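PDB 4Q63: uncharacterized protein Lpg0364 from Legionella pneumophila subsp. pneumophila, which is of unknown function but may bind the bacterial second messenger cyclic di-GMP. Local coordinates for residues Y9-I18 against E28-G36. Numbering follows the deposited sequence.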
loop_
_atom_site.group_PDB
_atom_site.type_symbol
_atom_site.label_atom_id
_atom_site.label_comp_id
_atom_site.label_asym_id
_atom_site.label_seq_id
_atom_site.Cartn_x
_atom_site.Cartn_y
_atom_site.Cartn_z
ATOM N N TYR A 9 -16.030 -1.449 1.259
ATOM C CA TYR A 9 -14.842 -1.400 0.413
ATOM C C TYR A 9 -14.326 -2.787 0.051
ATOM O O TYR A 9 -15.049 -3.777 0.157
ATOM C CB TYR A 9 -13.730 -0.588 1.080
ATOM C CG TYR A 9 -13.838 0.897 0.832
ATOM C CD1 TYR A 9 -14.774 1.403 -0.061
ATOM C CD2 TYR A 9 -12.996 1.793 1.481
ATOM C CE1 TYR A 9 -14.876 2.763 -0.297
ATOM C CE2 TYR A 9 -13.090 3.155 1.252
ATOM C CZ TYR A 9 -14.030 3.635 0.360
ATOM O OH TYR A 9 -14.127 4.989 0.128
ATOM N N PHE A 10 -13.068 -2.849 -0.376
ATOM C CA PHE A 10 -12.479 -4.110 -0.809
ATOM C C PHE A 10 -10.958 -4.102 -0.697
ATOM O O PHE A 10 -10.322 -3.053 -0.789
ATOM C CB PHE A 10 -12.899 -4.434 -2.248
ATOM C CG PHE A 10 -12.243 -3.566 -3.287
ATOM C CD1 PHE A 10 -11.252 -4.077 -4.110
ATOM C CD2 PHE A 10 -12.614 -2.239 -3.442
ATOM C CE1 PHE A 10 -10.651 -3.280 -5.064
ATOM C CE2 PHE A 10 -12.013 -1.440 -4.395
ATOM C CZ PHE A 10 -11.031 -1.962 -5.205
ATOM N N ARG A 11 -10.384 -5.281 -0.495
ATOM C CA ARG A 11 -8.941 -5.439 -0.473
ATOM C C ARG A 11 -8.519 -6.189 -1.724
ATOM O O ARG A 11 -9.282 -6.992 -2.267
ATOM C CB ARG A 11 -8.510 -6.228 0.757
ATOM C CG ARG A 11 -9.635 -6.472 1.733
ATOM C CD ARG A 11 -9.251 -7.468 2.807
ATOM N NE ARG A 11 -10.227 -7.459 3.892
ATOM C CZ ARG A 11 -11.394 -8.092 3.854
ATOM N NH1 ARG A 11 -12.219 -8.020 4.888
ATOM N NH2 ARG A 11 -11.740 -8.798 2.785
ATOM N N LEU A 12 -7.303 -5.925 -2.176
ATOM C CA LEU A 12 -6.749 -6.612 -3.337
ATOM C C LEU A 12 -5.430 -7.296 -2.997
ATOM O O LEU A 12 -4.544 -6.698 -2.385
ATOM C CB LEU A 12 -6.538 -5.635 -4.493
ATOM C CG LEU A 12 -7.741 -5.246 -5.359
ATOM C CD1 LEU A 12 -7.281 -4.395 -6.545
ATOM C CD2 LEU A 12 -8.490 -6.479 -5.842
ATOM N N LYS A 13 -5.308 -8.553 -3.393
ATOM C CA LYS A 13 -4.055 -9.280 -3.259
ATOM C C LYS A 13 -3.106 -8.775 -4.344
ATOM O O LYS A 13 -3.542 -8.443 -5.445
ATOM C CB LYS A 13 -4.303 -10.782 -3.410
ATOM C CG LYS A 13 -3.355 -11.645 -2.609
ATOM C CD LYS A 13 -3.594 -11.477 -1.114
ATOM C CE LYS A 13 -4.790 -12.298 -0.658
ATOM N NZ LYS A 13 -5.053 -12.138 0.800
ATOM N N ASN A 14 -1.817 -8.688 -4.036
ATOM C CA ASN A 14 -0.846 -8.214 -5.020
ATOM C C ASN A 14 -0.420 -9.323 -5.981
ATOM O O ASN A 14 0.119 -10.348 -5.560
ATOM C CB ASN A 14 0.374 -7.624 -4.316
ATOM C CG ASN A 14 1.325 -6.936 -5.274
ATOM O OD1 ASN A 14 1.032 -6.778 -6.460
ATOM N ND2 ASN A 14 2.475 -6.519 -4.762
ATOM N N HIS A 15 -0.682 -9.129 -7.272
ATOM C CA HIS A 15 -0.235 -10.090 -8.278
ATOM C C HIS A 15 0.969 -9.539 -9.030
ATOM O O HIS A 15 1.296 -10.012 -10.117
ATOM C CB HIS A 15 -1.362 -10.436 -9.253
ATOM C CG HIS A 15 -2.462 -11.245 -8.639
ATOM N ND1 HIS A 15 -3.748 -11.252 -9.135
ATOM C CD2 HIS A 15 -2.468 -12.073 -7.568
ATOM C CE1 HIS A 15 -4.499 -12.049 -8.397
ATOM N NE2 HIS A 15 -3.747 -12.556 -7.437
ATOM N N GLY A 16 1.613 -8.530 -8.449
ATOM C CA GLY A 16 2.807 -7.940 -9.030
ATOM C C GLY A 16 2.565 -6.693 -9.857
ATOM O O GLY A 16 3.463 -6.219 -10.556
ATOM N N GLU A 17 1.352 -6.157 -9.804
ATOM C CA GLU A 17 1.117 -4.872 -10.438
ATOM C C GLU A 17 1.521 -3.782 -9.453
ATOM O O GLU A 17 1.631 -2.617 -9.819
ATOM C CB GLU A 17 -0.352 -4.687 -10.827
ATOM C CG GLU A 17 -0.986 -5.875 -11.516
ATOM C CD GLU A 17 -1.748 -6.767 -10.532
ATOM O OE1 GLU A 17 -1.186 -7.097 -9.471
ATOM O OE2 GLU A 17 -2.908 -7.121 -10.823
ATOM N N ILE A 18 1.736 -4.168 -8.202
ATOM C CA ILE A 18 1.938 -3.186 -7.140
ATOM C C ILE A 18 3.335 -3.218 -6.548
ATOM O O ILE A 18 3.779 -4.225 -6.015
ATOM C CB ILE A 18 0.926 -3.359 -6.003
ATOM C CG1 ILE A 18 -0.499 -3.280 -6.561
ATOM C CG2 ILE A 18 1.140 -2.269 -4.950
ATOM C CD1 ILE A 18 -1.495 -4.114 -5.819
ATOM N N GLU A 28 7.990 -5.205 0.432
ATOM C CA GLU A 28 7.071 -6.200 -0.103
ATOM C C GLU A 28 5.652 -5.917 0.374
ATOM O O GLU A 28 5.383 -5.925 1.578
ATOM C CB GLU A 28 7.511 -7.592 0.343
ATOM C CG GLU A 28 6.932 -8.728 -0.462
ATOM C CD GLU A 28 7.474 -10.070 -0.004
ATOM O OE1 GLU A 28 7.281 -11.066 -0.727
ATOM O OE2 GLU A 28 8.110 -10.124 1.077
ATOM N N ILE A 29 4.757 -5.647 -0.576
ATOM C CA ILE A 29 3.332 -5.468 -0.291
ATOM C C ILE A 29 2.566 -6.739 -0.629
ATOM O O ILE A 29 2.685 -7.270 -1.738
ATOM C CB ILE A 29 2.711 -4.306 -1.099
ATOM C CG1 ILE A 29 3.094 -2.958 -0.484
ATOM C CG2 ILE A 29 1.193 -4.459 -1.162
ATOM C CD1 ILE A 29 1.963 -1.950 -0.444
ATOM N N VAL A 30 1.757 -7.191 0.252
ATOM C CA VAL A 30 1.032 -8.426 -0.070
ATOM C C VAL A 30 -0.476 -8.238 -0.181
ATOM O O VAL A 30 -1.156 -9.068 -0.765
ATOM C CB VAL A 30 1.337 -9.580 0.919
ATOM C CG1 VAL A 30 2.753 -10.114 0.708
ATOM C CG2 VAL A 30 1.116 -9.137 2.361
ATOM N N GLU A 31 -1.001 -7.156 0.382
ATOM C CA GLU A 31 -2.417 -6.856 0.219
ATOM C C GLU A 31 -2.617 -5.361 0.355
ATOM O O GLU A 31 -1.876 -4.705 1.074
ATOM C CB GLU A 31 -3.242 -7.573 1.289
ATOM C CG GLU A 31 -4.739 -7.563 1.032
ATOM C CD GLU A 31 -5.503 -8.404 2.047
ATOM O OE1 GLU A 31 -5.303 -8.191 3.258
ATOM O OE2 GLU A 31 -6.295 -9.278 1.634
ATOM N N ILE A 32 -3.613 -4.822 -0.334
ATOM C CA ILE A 32 -3.833 -3.380 -0.290
ATOM C C ILE A 32 -5.307 -3.030 -0.434
ATOM O O ILE A 32 -6.056 -3.705 -1.138
ATOM C CB ILE A 32 -2.978 -2.655 -1.352
ATOM C CG1 ILE A 32 -2.958 -1.138 -1.105
ATOM C CG2 ILE A 32 -3.454 -2.998 -2.767
ATOM C CD1 ILE A 32 -1.873 -0.435 -1.880
ATOM N N SER A 33 -5.730 -2.007 0.297
ATOM C CA SER A 33 -7.051 -1.429 0.106
ATOM C C SER A 33 -6.856 0.083 0.050
ATOM O O SER A 33 -5.739 0.567 0.222
ATOM C CB SER A 33 -7.986 -1.804 1.249
ATOM O OG SER A 33 -7.683 -1.060 2.414
ATOM N N SER A 34 -7.928 0.828 -0.188
ATOM C CA SER A 34 -7.815 2.281 -0.253
ATOM C C SER A 34 -7.437 2.869 1.119
ATOM O O SER A 34 -6.923 3.976 1.200
ATOM C CB SER A 34 -9.117 2.910 -0.771
ATOM O OG SER A 34 -10.199 2.596 0.085
ATOM N N ASN A 35 -7.652 2.112 2.189
ATOM C CA ASN A 35 -7.423 2.619 3.546
ATOM C C ASN A 35 -6.164 2.057 4.220
ATOM O O ASN A 35 -5.846 2.406 5.368
ATOM C CB ASN A 35 -8.626 2.316 4.450
ATOM C CG ASN A 35 -9.855 3.132 4.102
ATOM O OD1 ASN A 35 -9.760 4.220 3.541
ATOM N ND2 ASN A 35 -11.027 2.606 4.449
ATOM N N GLY A 36 -5.458 1.177 3.530
ATOM C CA GLY A 36 -4.306 0.547 4.148
ATOM C C GLY A 36 -3.730 -0.614 3.363
ATOM O O GLY A 36 -4.188 -0.915 2.263
HETATM O O HOH W 1 -10.453 -0.338 -1.759
HETATM O O HOH W 2 5.432 -5.871 -3.534
#
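Leu12 and Ile32 form the hydrogen-bonded pair of a short antiparallel ladder that joins strand 12-13 to strand 25-33 in the curled, barrel-like antiparallel sheet of this PilZ-like domain. Leu12 N gives a short, fairly straight bond to Ile32 O (2.7 Å), and Ile32 N returns one to Leu12 O. The tight side lies on the face carrying these two residues. There Ile18 CD1 packs on Ile32 CG2 at 3.8 Å, with Ile56 and Leu54 of strand 49-56 next to them, while Leu12 extends toward Arg99 of helix 82-100.

The solvent side, by contrast, is looser and carries a salt bridge. Lys13, its chain bent at chi2 and chi3, runs its CD 3.4 Å from Val30 O and brings NZ to Glu31 OE2 (3.2 Å), approaching from above the carboxylate plane. Arg11 lays CB and CD alongside the same carboxylate, CD 3.7 Å from Glu31 OE2, its guanidinium not in contact.

At the N-terminal end the exposed, poorly ordered Tyr9 ring lies beside buried Ser34 (CE2 to OG 3.2 Å, oblique), with Asn35 ND2 at its edge; water 1 links Phe10 O to Ser34 N.

At the other end Asn14 closes an Asx turn. With CG anti to the backbone N (chi1 -172°), its OD1 accepts from Gly16 N and Ile18 N on opposite faces of the amide. ND2 donates to Ile18 O and, across the contact, to Ile29 O at 3.1 Å, an acceptor lying in the amide plane.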